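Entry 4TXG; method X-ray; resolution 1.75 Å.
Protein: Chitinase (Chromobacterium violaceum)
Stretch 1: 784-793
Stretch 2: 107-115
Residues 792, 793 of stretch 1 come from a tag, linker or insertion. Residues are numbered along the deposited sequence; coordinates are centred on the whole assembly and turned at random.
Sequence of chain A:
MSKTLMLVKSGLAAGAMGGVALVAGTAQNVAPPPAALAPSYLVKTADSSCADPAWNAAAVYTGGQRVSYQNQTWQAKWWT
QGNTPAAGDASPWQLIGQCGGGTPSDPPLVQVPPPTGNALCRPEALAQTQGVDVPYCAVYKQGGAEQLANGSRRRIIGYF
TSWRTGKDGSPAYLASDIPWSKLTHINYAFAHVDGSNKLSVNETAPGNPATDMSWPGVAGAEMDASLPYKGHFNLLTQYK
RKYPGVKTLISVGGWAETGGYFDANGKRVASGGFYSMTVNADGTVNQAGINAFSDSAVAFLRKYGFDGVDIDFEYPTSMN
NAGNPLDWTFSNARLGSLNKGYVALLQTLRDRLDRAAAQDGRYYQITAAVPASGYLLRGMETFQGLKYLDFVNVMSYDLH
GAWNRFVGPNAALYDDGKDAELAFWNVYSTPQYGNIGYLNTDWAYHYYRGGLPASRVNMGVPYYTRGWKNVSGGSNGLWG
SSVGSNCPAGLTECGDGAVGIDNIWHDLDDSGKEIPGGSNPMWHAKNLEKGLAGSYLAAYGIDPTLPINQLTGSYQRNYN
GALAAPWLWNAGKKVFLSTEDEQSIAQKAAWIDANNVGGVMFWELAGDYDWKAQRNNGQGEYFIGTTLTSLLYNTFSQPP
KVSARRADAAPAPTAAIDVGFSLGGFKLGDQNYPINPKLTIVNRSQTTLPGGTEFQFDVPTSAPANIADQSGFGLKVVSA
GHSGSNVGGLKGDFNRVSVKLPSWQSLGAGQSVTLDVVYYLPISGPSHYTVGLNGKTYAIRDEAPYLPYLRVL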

# COMPACT_ATOMS: atom_id res chain seq x y z
N ALA A 784 6.34 -6.17 -24.82
CA ALA A 784 6.07 -5.42 -26.03
C ALA A 784 5.40 -6.32 -27.07
O ALA A 784 5.99 -6.62 -28.11
CB ALA A 784 7.38 -4.82 -26.58
N PRO A 785 4.15 -6.73 -26.80
CA PRO A 785 3.47 -7.75 -27.60
C PRO A 785 3.06 -7.30 -29.01
O PRO A 785 2.73 -8.15 -29.83
CB PRO A 785 2.24 -8.07 -26.76
CG PRO A 785 1.95 -6.81 -26.03
CD PRO A 785 3.30 -6.24 -25.70
N TYR A 786 3.08 -6.00 -29.28
CA TYR A 786 2.65 -5.51 -30.59
C TYR A 786 3.79 -5.15 -31.54
O TYR A 786 3.55 -4.82 -32.70
CB TYR A 786 1.73 -4.31 -30.43
CG TYR A 786 0.51 -4.55 -29.59
CD1 TYR A 786 -0.55 -5.33 -30.06
CD2 TYR A 786 0.39 -3.98 -28.32
CE1 TYR A 786 -1.68 -5.54 -29.29
CE2 TYR A 786 -0.74 -4.19 -27.54
CZ TYR A 786 -1.77 -4.97 -28.03
OH TYR A 786 -2.90 -5.18 -27.26
N LEU A 787 5.03 -5.19 -31.06
CA LEU A 787 6.16 -4.97 -31.96
C LEU A 787 6.32 -6.15 -32.90
O LEU A 787 6.04 -7.29 -32.52
CB LEU A 787 7.46 -4.76 -31.18
CG LEU A 787 7.60 -3.47 -30.35
CD1 LEU A 787 8.96 -3.47 -29.66
CD2 LEU A 787 7.43 -2.23 -31.23
N PRO A 788 6.76 -5.90 -34.15
CA PRO A 788 7.13 -7.01 -35.03
C PRO A 788 8.25 -7.81 -34.36
O PRO A 788 9.08 -7.21 -33.67
CB PRO A 788 7.62 -6.31 -36.30
CG PRO A 788 8.01 -4.93 -35.86
CD PRO A 788 7.05 -4.58 -34.75
N TYR A 789 8.26 -9.13 -34.52
CA TYR A 789 9.18 -9.92 -33.71
C TYR A 789 10.00 -10.91 -34.51
O TYR A 789 9.64 -11.33 -35.61
CB TYR A 789 8.43 -10.65 -32.60
CG TYR A 789 7.47 -11.74 -33.04
CD1 TYR A 789 6.14 -11.47 -33.32
CD2 TYR A 789 7.90 -13.06 -33.12
CE1 TYR A 789 5.26 -12.47 -33.69
CE2 TYR A 789 7.03 -14.07 -33.49
CZ TYR A 789 5.71 -13.77 -33.78
OH TYR A 789 4.85 -14.78 -34.15
N LEU A 790 11.13 -11.28 -33.92
CA LEU A 790 12.09 -12.15 -34.58
C LEU A 790 11.74 -13.60 -34.32
O LEU A 790 11.80 -14.08 -33.18
CB LEU A 790 13.51 -11.83 -34.08
CG LEU A 790 14.70 -12.45 -34.79
CD1 LEU A 790 14.80 -11.90 -36.20
CD2 LEU A 790 15.96 -12.12 -34.01
N ARG A 791 11.36 -14.31 -35.37
CA ARG A 791 11.10 -15.73 -35.28
C ARG A 791 12.35 -16.50 -35.69
O ARG A 791 12.83 -17.35 -34.94
CB ARG A 791 9.91 -16.13 -36.15
CG ARG A 791 9.64 -17.63 -36.20
CD ARG A 791 8.37 -17.94 -37.00
NE ARG A 791 7.18 -17.38 -36.36
CZ ARG A 791 6.01 -17.23 -36.96
NH1 ARG A 791 5.86 -17.59 -38.23
NH2 ARG A 791 4.99 -16.71 -36.30
N VAL A 792 12.87 -16.18 -36.87
CA VAL A 792 14.07 -16.82 -37.40
C VAL A 792 15.14 -15.78 -37.74
O VAL A 792 14.83 -14.63 -38.04
CB VAL A 792 13.76 -17.66 -38.65
CG1 VAL A 792 12.92 -18.88 -38.27
CG2 VAL A 792 13.04 -16.82 -39.69
N LEU A 793 16.41 -16.19 -37.67
CA LEU A 793 17.52 -15.27 -37.88
C LEU A 793 18.61 -15.89 -38.73
O LEU A 793 19.36 -16.75 -38.26
CB LEU A 793 18.09 -14.82 -36.53
CG LEU A 793 19.31 -13.89 -36.56
CD1 LEU A 793 19.01 -12.65 -37.39
CD2 LEU A 793 19.71 -13.49 -35.15
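Stretch 2 107-115: PPLVQVPPP

Stretch 2 lies along stretch 1 as an extended strip running in the opposite direction: Leu793 pairs with Pro107, Leu790 with Leu109, Pro788 with Gln111 and Tyr786 with Val112, the CA atoms of these pairs being 4.7 to 6.2 Å apart. Its phi angles from Pro108 to Pro115 lie between -58° and -119°, with psi between 124° and 162°. The proline rings hold phi near -60°, which favours an extended chain; because a proline nitrogen carries no hydrogen, only the residues between them can donate backbone hydrogen bonds. The residues that touch are at least 671 apart in sequence, and the contact buries 750 Å² in all.

The direct backbone hydrogen bonding is centred on Val110, the residue with most surface covered. Val110 and Tyr789 form a single antiparallel bridge: Val110 N donates to Tyr789 O at 2.7 Å, nearly straight at 172°, and Tyr789 N donates to Val110 O at 3.0 Å. Just before it, Pro788 has no N-H to offer, but its CA approaches Val110 O to 3.2 Å in a CA-H...O contact. The side chain of Val110 lies under the tyrosine ring. Its CB is 3.8 Å from the centroid of the Tyr789 ring and 16° off the ring normal, a CH-pi contact, while Val110 CG1 reaches Tyr789 CE1 at 3.6 Å. The CA-to-CB bond of Tyr789 points away from stretch 2, yet chi1 near +68° (p) brings the ring back over the valine. Arg791 adds a second flat group: Arg791 NH2 donates to Tyr789 OH at 2.9 Å, and one face of its guanidinium lies over Val110 CG2. The branching at CB lets valine present its CB and a methyl to the two flat groups.

Val112 points toward stretch 1 and meets its backbone as much as its side chains. Val112 CG1 is 3.5 Å from Pro785 O and Val112 CG2 is 3.5 Å from Leu787 O, while Val112 CG2 also sits at the edge of the Tyr789 ring, 3.8 Å from Tyr789 CD1. Here water takes over from direct pairing. Water 2 donates to both Val112 O (2.7 Å) and Tyr786 O (2.8 Å), and water 3 accepts from Val112 N (2.8 Å) and donates to Tyr786 O (3.2 Å).

Tyr786, within the type I turn from Ala784 to Leu787, is the largest contributor from stretch 1. Its ring reaches out to the last proline: Pro115 CD lies 3.8 Å from the centroid of the Tyr786 ring, over its face, and Pro115 CB is 3.6 Å from Tyr786 CZ. A flat aromatic face and the CH2 groups of a proline ring pack well in such a CH-pi contact. Pro113 O meets the ring edge, 3.6 Å from Tyr786 CD1.

At the other end, Leu790 CD1 touches Leu109 CD2 at 3.9 Å and Pro107 CB at 3.8 Å. Leu793, a tag residue, adds a contact from its CD1 to Pro107 CG at 3.6 Å.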

# COMPACT_ATOMS: atom_id res chain seq x y z
N PRO A 107 17.15 -8.40 -40.42
CA PRO A 107 16.45 -9.70 -40.35
C PRO A 107 14.94 -9.54 -40.49
O PRO A 107 14.37 -8.63 -39.87
CB PRO A 107 16.82 -10.23 -38.96
CG PRO A 107 18.00 -9.41 -38.52
CD PRO A 107 17.81 -8.07 -39.15
N PRO A 108 14.30 -10.40 -41.28
CA PRO A 108 12.84 -10.36 -41.43
C PRO A 108 12.14 -10.56 -40.10
O PRO A 108 12.59 -11.36 -39.28
CB PRO A 108 12.54 -11.51 -42.39
CG PRO A 108 13.71 -12.44 -42.24
CD PRO A 108 14.89 -11.53 -42.02
N LEU A 109 11.04 -9.84 -39.88
CA LEU A 109 10.28 -9.95 -38.65
C LEU A 109 8.86 -10.40 -38.93
O LEU A 109 8.38 -10.32 -40.07
CB LEU A 109 10.27 -8.61 -37.90
CG LEU A 109 11.66 -8.04 -37.59
CD1 LEU A 109 11.54 -6.59 -37.16
CD2 LEU A 109 12.35 -8.86 -36.53
N VAL A 110 8.19 -10.90 -37.90
CA VAL A 110 6.79 -11.29 -38.00
C VAL A 110 5.89 -10.14 -37.56
O VAL A 110 6.02 -9.63 -36.45
CB VAL A 110 6.50 -12.54 -37.15
CG1 VAL A 110 5.03 -12.91 -37.25
CG2 VAL A 110 7.40 -13.69 -37.59
N GLN A 111 4.97 -9.75 -38.44
CA GLN A 111 4.07 -8.64 -38.17
C GLN A 111 2.95 -9.05 -37.22
O GLN A 111 2.43 -10.16 -37.29
CB GLN A 111 3.48 -8.10 -39.47
CG GLN A 111 4.52 -7.49 -40.39
CD GLN A 111 5.14 -6.25 -39.79
OE1 GLN A 111 6.36 -6.11 -39.74
NE2 GLN A 111 4.30 -5.33 -39.33
N VAL A 112 2.60 -8.12 -36.34
CA VAL A 112 1.55 -8.30 -35.36
C VAL A 112 0.46 -7.26 -35.60
O VAL A 112 0.76 -6.09 -35.81
CB VAL A 112 2.10 -8.14 -33.91
CG1 VAL A 112 1.01 -8.41 -32.89
CG2 VAL A 112 3.29 -9.05 -33.69
N PRO A 113 -0.82 -7.69 -35.59
CA PRO A 113 -1.94 -6.74 -35.67
C PRO A 113 -1.90 -5.71 -34.54
O PRO A 113 -1.77 -6.10 -33.38
CB PRO A 113 -3.17 -7.64 -35.54
CG PRO A 113 -2.71 -8.98 -36.00
CD PRO A 113 -1.28 -9.09 -35.56
N PRO A 114 -2.01 -4.42 -34.87
CA PRO A 114 -1.95 -3.34 -33.88
C PRO A 114 -3.13 -3.38 -32.91
O PRO A 114 -4.17 -3.95 -33.26
CB PRO A 114 -1.99 -2.06 -34.73
CG PRO A 114 -1.69 -2.49 -36.12
CD PRO A 114 -2.18 -3.90 -36.24
N PRO A 115 -2.98 -2.79 -31.72
CA PRO A 115 -4.09 -2.73 -30.77
C PRO A 115 -5.21 -1.85 -31.31
O PRO A 115 -4.92 -0.83 -31.95
CB PRO A 115 -3.46 -2.13 -29.52
CG PRO A 115 -2.30 -1.34 -30.02
CD PRO A 115 -1.78 -2.08 -31.22
O HOH W 1 11.63 -13.69 -38.13
O HOH W 2 1.32 -4.02 -34.11
O HOH W 3 3.97 -5.76 -35.73